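Side-chain contacts in fimbrial subunit type 1 (Actinomyces oris, PDB 3UXF), which builds the shaft of type 1 fimbriae on the bacterial surface as their major subunit: residues A[180-185]-A[318-323]; A[208-213]-A[218-223]. All blocks are in the same frame, centred on the assembly; numbering follows the deposited sequence.

In the fold
Both contacts lie at the end of the middle part of this elongated, three-part chain that faces its N-terminal part, and their centres are about 11 Å apart. Contact 2 (208-213 with 218-223) is nested along the chain inside the long loop closed by contact 1 (180-185 with 318-323). They meet directly: Ser-208 OG is 2.8 Å from Ser-183 OG, probably a hydrogen bond, and Leu-320 CD1 packs 3.4 Å from Tyr-223 CZ. A calcium ion lies near this end of the sandwich, about 11 Å from the side chain of Pro-322 in contact 1; Asp-147 and Asn-327 belong to a calcium site of this chain.

Contact 1. Residues A[180-185]-A[318-323]; sequences NTLSGV and AGLIPN
Leu-320 presents the bump of this contact, its CD2 methyl touching both Leu-182 and Val-185, which come at it from directions about a right angle apart. Val-185 CG1 lies 3.7 Å from Leu-320 CD2 and 3.8 Å from Leu-320 CB, so the valine methyl fits into the angle between the root of the leucine and one of its branches, the two side chains crossing at a slant. Leu-182 arrives differently: its CD1 meets Leu-320 CD2 tip to tip at 4.1 Å. The same CD1 also lies 4.2 Å from Pro-322 CB, and so spans the step between leucine and proline. The CB of Leu-320 points toward 180-185, and with CG opposite the backbone N (chi1 169°) the branch carrying CD2 reaches both Val-185 and Leu-182. Branched aliphatic residues suit both sides, since methyls can interlock where no hydrogen bond joins the segments, and the rigid proline ring adds a compact apolar surface as the strand ends. The contact is buried: Leu-182 and Val-185 also touch Ile-344 of strand 344-362, which pairs with strand 312-321, while Thr-207 of strand 201-208 meets Val-185 and Leu-320. It thus joins the linker after strand 170-176, where strand 185-190 begins, to the end of strand 312-321, packing one sheet of the middle domain against the other.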
# COMPACT_ATOMS: atom_id res chain seq x y z
N ASN A 180 8.66 -14.25 -5.88
CA ASN A 180 8.01 -13.17 -6.61
C ASN A 180 8.94 -12.31 -7.44
O ASN A 180 10.04 -11.94 -7.00
CB ASN A 180 7.30 -12.26 -5.61
CG ASN A 180 6.01 -12.83 -5.12
OD1 ASN A 180 5.47 -13.80 -5.67
ND2 ASN A 180 5.45 -12.19 -4.10
N THR A 181 8.50 -11.93 -8.63
CA THR A 181 9.28 -11.04 -9.47
C THR A 181 9.34 -9.63 -8.92
O THR A 181 10.23 -8.87 -9.29
CB THR A 181 8.67 -10.91 -10.87
OG1 THR A 181 7.28 -10.57 -10.77
CG2 THR A 181 8.82 -12.23 -11.63
N LEU A 182 8.36 -9.28 -8.10
CA LEU A 182 8.30 -7.92 -7.54
C LEU A 182 8.21 -8.01 -6.04
O LEU A 182 7.41 -8.78 -5.52
CB LEU A 182 7.05 -7.17 -8.06
CG LEU A 182 6.94 -7.06 -9.58
CD1 LEU A 182 5.61 -6.41 -9.98
CD2 LEU A 182 8.10 -6.27 -10.20
N SER A 183 8.99 -7.19 -5.35
CA SER A 183 9.01 -7.23 -3.90
C SER A 183 7.79 -6.60 -3.27
O SER A 183 7.48 -6.90 -2.12
CB SER A 183 10.27 -6.56 -3.38
OG SER A 183 10.38 -5.25 -3.92
N GLY A 184 7.09 -5.73 -3.99
CA GLY A 184 5.85 -5.21 -3.44
C GLY A 184 5.38 -3.88 -3.99
O GLY A 184 6.09 -3.22 -4.76
N VAL A 185 4.16 -3.53 -3.60
CA VAL A 185 3.60 -2.23 -3.89
C VAL A 185 3.03 -1.74 -2.58
O VAL A 185 2.46 -2.51 -1.81
CB VAL A 185 2.53 -2.29 -4.98
CG1 VAL A 185 3.14 -2.80 -6.31
CG2 VAL A 185 1.36 -3.16 -4.55
N ALA A 318 -3.86 2.29 -4.31
CA ALA A 318 -3.21 2.38 -5.61
C ALA A 318 -2.99 0.98 -6.17
O ALA A 318 -3.12 -0.00 -5.43
CB ALA A 318 -1.88 3.14 -5.54
N GLY A 319 -2.75 0.91 -7.46
CA GLY A 319 -2.46 -0.37 -8.10
C GLY A 319 -1.37 -0.19 -9.12
O GLY A 319 -1.24 0.87 -9.74
N LEU A 320 -0.62 -1.25 -9.36
CA LEU A 320 0.45 -1.22 -10.34
C LEU A 320 0.17 -2.09 -11.56
O LEU A 320 -0.22 -3.24 -11.43
CB LEU A 320 1.76 -1.66 -9.69
CG LEU A 320 2.92 -1.93 -10.65
CD1 LEU A 320 3.42 -0.64 -11.27
CD2 LEU A 320 4.05 -2.66 -9.94
N ILE A 321 0.37 -1.51 -12.74
CA ILE A 321 0.31 -2.25 -13.99
C ILE A 321 1.75 -2.25 -14.49
O ILE A 321 2.22 -1.26 -15.02
CB ILE A 321 -0.62 -1.60 -15.01
CG1 ILE A 321 -2.07 -1.66 -14.52
CG2 ILE A 321 -0.49 -2.28 -16.36
CD1 ILE A 321 -3.02 -0.81 -15.32
N PRO A 322 2.45 -3.36 -14.26
CA PRO A 322 3.89 -3.44 -14.50
C PRO A 322 4.33 -3.90 -15.89
O PRO A 322 5.52 -3.85 -16.18
CB PRO A 322 4.33 -4.48 -13.47
CG PRO A 322 3.17 -5.41 -13.38
CD PRO A 322 1.92 -4.60 -13.68
N ASN A 323 3.40 -4.34 -16.73
CA ASN A 323 3.75 -4.78 -18.08
C ASN A 323 2.61 -4.57 -19.06
O ASN A 323 1.58 -4.01 -18.70
CB ASN A 323 4.22 -6.24 -18.08
CG ASN A 323 3.18 -7.19 -17.56
OD1 ASN A 323 2.06 -7.23 -18.06
ND2 ASN A 323 3.54 -7.97 -16.56

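Contact 2. Residues A[208-213]-A[218-223]; sequences SIPKVD and ARIKRY
Tyr-223 has CG opposite its backbone N (chi1 -163°), which sets the ring beside the other arm and its OH at the carbonyl of Ser-208; Ile-220 has CG1 opposite its carbonyl carbon (chi1 -70°), and from there the branch continues extended, bringing CD1 in among Ile-209 and Pro-210. Tyr-223 OH donates to Ser-208 O over 2.6 Å. That oxygen lies in the plane of the ring, at its edge, yet the hydroxyl stands 50° out of the carbonyl plane, off the lone pairs. Thr-207 OG1 is a second hydrogen-bond partner of the same hydroxyl. A tyrosine suits the place because its flank is apolar and its end polar: Pro-210 CD packs at the ring edge, 3.8 Å from Tyr-223 CE1, and Ile-209 CG1 approaches the phenol end crosswise. Ile-220 CD1 meets Ile-209 CG2 at 3.6 Å, and the Ile-220 side chain crosses those of Ile-209, Pro-210 and Val-212 at about a right angle. Farther out, Val-212 spreads both methyls over the opposite arm, CG2 on the carbonyl of Ala-218 and CG1 on Ile-220. The small Ala-218 suits the place: its CB lies against the backbone of Asp-213, and its N donates to Asp-213 O at 3.1 Å. Within the second arm, Arg-219, whose CB points away from the first, folds back so that NH1 donates to Ala-218 O and to Tyr-214 O, and it makes a cation-pi contact with Tyr-214. The two arms run nearly antiparallel as one long loop doubled back on itself, a connection between the two sheets of the beta sandwich, from strand 201-208 to strand 224-229, with helix 277-288 alongside.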
# COMPACT_ATOMS: atom_id res chain seq x y z
N SER A 208 7.44 -1.69 -6.91
CA SER A 208 8.56 -2.41 -7.54
C SER A 208 8.57 -2.20 -9.05
O SER A 208 7.53 -1.93 -9.68
CB SER A 208 8.45 -3.91 -7.23
OG SER A 208 8.70 -4.12 -5.87
N ILE A 209 9.76 -2.37 -9.64
CA ILE A 209 9.95 -2.25 -11.08
C ILE A 209 10.45 -3.62 -11.58
O ILE A 209 11.36 -4.17 -10.99
CB ILE A 209 11.03 -1.20 -11.37
CG1 ILE A 209 10.56 0.19 -10.88
CG2 ILE A 209 11.33 -1.13 -12.83
CD1 ILE A 209 11.68 1.23 -10.82
N PRO A 210 9.83 -4.16 -12.64
CA PRO A 210 10.34 -5.45 -13.15
C PRO A 210 11.79 -5.37 -13.60
O PRO A 210 12.19 -4.37 -14.15
CB PRO A 210 9.45 -5.72 -14.38
CG PRO A 210 8.22 -4.92 -14.13
CD PRO A 210 8.62 -3.71 -13.34
N LYS A 211 12.55 -6.45 -13.38
CA LYS A 211 13.90 -6.52 -13.95
C LYS A 211 13.85 -7.12 -15.36
O LYS A 211 13.36 -8.23 -15.54
CB LYS A 211 14.79 -7.37 -13.06
CG LYS A 211 16.28 -7.37 -13.49
CD LYS A 211 17.10 -8.21 -12.51
CE LYS A 211 18.62 -8.16 -12.82
NZ LYS A 211 19.42 -8.85 -11.76
N VAL A 212 14.27 -6.35 -16.36
CA VAL A 212 14.31 -6.84 -17.74
C VAL A 212 15.77 -6.75 -18.19
O VAL A 212 16.57 -6.11 -17.51
CB VAL A 212 13.43 -6.02 -18.70
CG1 VAL A 212 11.95 -6.05 -18.24
CG2 VAL A 212 13.94 -4.58 -18.81
N ASP A 213 16.11 -7.40 -19.31
CA ASP A 213 17.50 -7.48 -19.78
C ASP A 213 17.86 -6.23 -20.54
O ASP A 213 17.89 -6.19 -21.78
CB ASP A 213 17.71 -8.73 -20.65
CG ASP A 213 19.08 -8.75 -21.34
OD1 ASP A 213 20.05 -8.16 -20.80
OD2 ASP A 213 19.17 -9.35 -22.44
N ALA A 218 16.00 -5.29 -24.02
CA ALA A 218 14.67 -5.48 -23.42
C ALA A 218 14.26 -4.21 -22.70
O ALA A 218 15.08 -3.56 -22.07
CB ALA A 218 14.69 -6.61 -22.43
N ARG A 219 12.98 -3.89 -22.78
CA ARG A 219 12.45 -2.66 -22.20
C ARG A 219 11.09 -2.96 -21.62
O ARG A 219 10.29 -3.66 -22.24
CB ARG A 219 12.30 -1.59 -23.28
CG ARG A 219 13.58 -1.19 -23.99
CD ARG A 219 14.50 -0.48 -23.03
NE ARG A 219 15.67 0.09 -23.70
CZ ARG A 219 16.84 -0.52 -23.82
NH1 ARG A 219 17.03 -1.73 -23.31
NH2 ARG A 219 17.84 0.09 -24.46
N ILE A 220 10.82 -2.42 -20.44
CA ILE A 220 9.44 -2.42 -19.95
C ILE A 220 8.57 -1.70 -20.97
O ILE A 220 8.91 -0.61 -21.44
CB ILE A 220 9.37 -1.69 -18.61
CG1 ILE A 220 10.06 -2.53 -17.54
CG2 ILE A 220 7.89 -1.41 -18.26
CD1 ILE A 220 10.55 -1.71 -16.28
N LYS A 221 7.46 -2.33 -21.36
CA LYS A 221 6.60 -1.79 -22.41
C LYS A 221 5.41 -0.98 -21.89
O LYS A 221 4.85 -0.16 -22.62
CB LYS A 221 6.10 -2.91 -23.32
CG LYS A 221 7.20 -3.79 -23.86
CD LYS A 221 8.03 -3.06 -24.90
CE LYS A 221 8.72 -4.03 -25.83
NZ LYS A 221 8.30 -5.44 -25.58
N ARG A 222 5.03 -1.21 -20.65
CA ARG A 222 3.95 -0.47 -20.02
C ARG A 222 4.18 -0.43 -18.52
O ARG A 222 4.48 -1.45 -17.90
CB ARG A 222 2.59 -1.08 -20.33
CG ARG A 222 1.43 -0.36 -19.64
CD ARG A 222 0.08 -0.98 -19.98
NE ARG A 222 -1.02 -0.13 -19.54
CZ ARG A 222 -2.28 -0.54 -19.43
NH1 ARG A 222 -2.60 -1.79 -19.74
NH2 ARG A 222 -3.22 0.30 -19.02
N TYR A 223 4.05 0.75 -17.94
CA TYR A 223 4.20 0.92 -16.50
C TYR A 223 3.30 2.05 -16.04
O TYR A 223 3.59 3.22 -16.28
CB TYR A 223 5.66 1.19 -16.13
CG TYR A 223 5.97 0.96 -14.67
CD1 TYR A 223 6.47 -0.25 -14.22
CD2 TYR A 223 5.75 1.96 -13.73
CE1 TYR A 223 6.75 -0.46 -12.89
CE2 TYR A 223 6.03 1.77 -12.40
CZ TYR A 223 6.53 0.56 -11.98
OH TYR A 223 6.81 0.37 -10.65